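Local coordinates for protein putative methylthioribose-1-phosphate isomerase (Archaeoglobus fulgidus, PDB 1T5O) that probably catalyses the interconversion of methylthioribose-1-phosphate and methylthioribulose-1-phosphate, an isomerase step of methionine biosynthesis, at residues V317-T322 against V326-Y331. Numbering follows the deposited sequence.
Sequences VTALIT and VIYPPY
L320 and I327 face each other as an antiparallel hydrogen-bonded pair, and their two backbone bonds are short and nearly straight: L320 N reaches I327 O at 2.9 Å, while I327 N gives its hydrogen to L320 O at 2.7 Å. A third polar link comes from a side chain, the Y331 hydroxyl donating to V317 O at 2.7 Å; the donor stands well above the carbonyl plane, 64° out of it. The two backbone bonds belong to a beta hairpin at one margin of the Rossmann-like sheet, in which strand 319-322 runs parallel to strand 261-264 and strand 325-327 is outermost within the chain; the hydroxyl bond ties residues beyond the hairpin's open end. Apolar contacts divide between the two sides of the hairpin. On the side of L320 and I327, L320 CG lies obliquely to the Y331 ring, CD1 comes within 3.8 Å of CE2, and V335 of helix 331-338 packs on both L320 and I327. A phenylalanine in place of Y331 would probably leave V317 O without its hydroxyl donor. On the other side, A319 CB meets V326 CG1 at 3.7 Å; with CG1 anti to the backbone N (chi1 177°), this branch of V326 is the one turned to A319, and the Y328 ring comes obliquely to the same methyl of A319, CD2 lying 3.9 Å from CB.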
# COMPACT_ATOMS: atom_id res chain seq x y z
N VAL A 317 13.96 14.82 8.89
CA VAL A 317 14.88 14.83 7.75
C VAL A 317 16.31 15.04 8.27
O VAL A 317 16.60 16.07 8.90
CB VAL A 317 14.51 15.95 6.76
CG1 VAL A 317 15.53 16.00 5.61
CG2 VAL A 317 13.07 15.70 6.23
N THR A 318 17.17 14.06 8.03
CA THR A 318 18.56 14.10 8.48
C THR A 318 19.36 15.17 7.73
O THR A 318 20.21 15.86 8.31
CB THR A 318 19.24 12.72 8.27
OG1 THR A 318 18.41 11.69 8.85
CG2 THR A 318 20.64 12.68 8.92
N ALA A 319 19.09 15.29 6.43
CA ALA A 319 19.76 16.30 5.64
C ALA A 319 19.07 16.43 4.29
O ALA A 319 18.43 15.48 3.83
CB ALA A 319 21.27 15.92 5.44
N LEU A 320 19.22 17.59 3.67
CA LEU A 320 18.68 17.86 2.35
C LEU A 320 19.89 17.78 1.39
O LEU A 320 20.95 18.32 1.68
CB LEU A 320 18.06 19.27 2.32
CG LEU A 320 16.94 19.53 3.34
CD1 LEU A 320 16.57 21.01 3.37
CD2 LEU A 320 15.71 18.68 2.99
N ILE A 321 19.73 17.07 0.28
CA ILE A 321 20.79 16.95 -0.70
C ILE A 321 20.38 17.79 -1.91
O ILE A 321 19.42 17.45 -2.59
CB ILE A 321 20.96 15.49 -1.18
CG1 ILE A 321 21.24 14.57 0.01
CG2 ILE A 321 22.12 15.41 -2.17
CD1 ILE A 321 21.16 13.07 -0.35
N THR A 322 21.12 18.86 -2.17
CA THR A 322 20.79 19.78 -3.28
C THR A 322 22.00 19.94 -4.23
O THR A 322 23.06 19.41 -3.95
CB THR A 322 20.41 21.18 -2.72
OG1 THR A 322 21.60 21.90 -2.33
CG2 THR A 322 19.49 21.03 -1.48
N VAL A 326 25.04 19.55 0.55
CA VAL A 326 24.21 18.88 1.56
C VAL A 326 23.88 19.91 2.65
O VAL A 326 24.76 20.59 3.15
CB VAL A 326 24.95 17.65 2.17
CG1 VAL A 326 24.09 16.99 3.27
CG2 VAL A 326 25.19 16.61 1.08
N ILE A 327 22.61 20.01 3.03
CA ILE A 327 22.19 20.97 4.04
C ILE A 327 21.71 20.26 5.32
O ILE A 327 20.81 19.40 5.27
CB ILE A 327 21.04 21.83 3.50
CG1 ILE A 327 21.45 22.46 2.16
CG2 ILE A 327 20.69 22.93 4.47
CD1 ILE A 327 20.30 23.32 1.53
N TYR A 328 22.27 20.65 6.46
CA TYR A 328 21.90 20.03 7.74
C TYR A 328 21.12 20.97 8.63
O TYR A 328 21.06 22.16 8.37
CB TYR A 328 23.16 19.64 8.51
CG TYR A 328 23.99 18.60 7.86
CD1 TYR A 328 25.04 18.96 7.01
CD2 TYR A 328 23.74 17.25 8.08
CE1 TYR A 328 25.82 18.00 6.41
CE2 TYR A 328 24.53 16.28 7.48
CZ TYR A 328 25.56 16.67 6.65
OH TYR A 328 26.34 15.73 6.03
N PRO A 329 20.51 20.42 9.71
CA PRO A 329 19.73 21.25 10.64
C PRO A 329 20.74 22.11 11.40
O PRO A 329 21.90 21.73 11.54
CB PRO A 329 19.06 20.21 11.56
CG PRO A 329 18.97 18.95 10.67
CD PRO A 329 20.31 18.98 9.97
N PRO A 330 20.32 23.29 11.88
CA PRO A 330 18.98 23.89 11.77
C PRO A 330 18.74 24.47 10.36
O PRO A 330 19.52 25.31 9.87
CB PRO A 330 19.01 24.97 12.86
CG PRO A 330 20.45 25.44 12.82
CD PRO A 330 21.25 24.16 12.63
N TYR A 331 17.67 24.01 9.71
CA TYR A 331 17.35 24.43 8.37
C TYR A 331 17.05 25.93 8.24
O TYR A 331 17.41 26.53 7.23
CB TYR A 331 16.19 23.58 7.83
CG TYR A 331 16.56 22.11 7.72
CD1 TYR A 331 15.84 21.12 8.41
CD2 TYR A 331 17.65 21.71 6.94
CE1 TYR A 331 16.21 19.76 8.32
CE2 TYR A 331 18.03 20.36 6.85
CZ TYR A 331 17.31 19.39 7.54
OH TYR A 331 17.70 18.06 7.44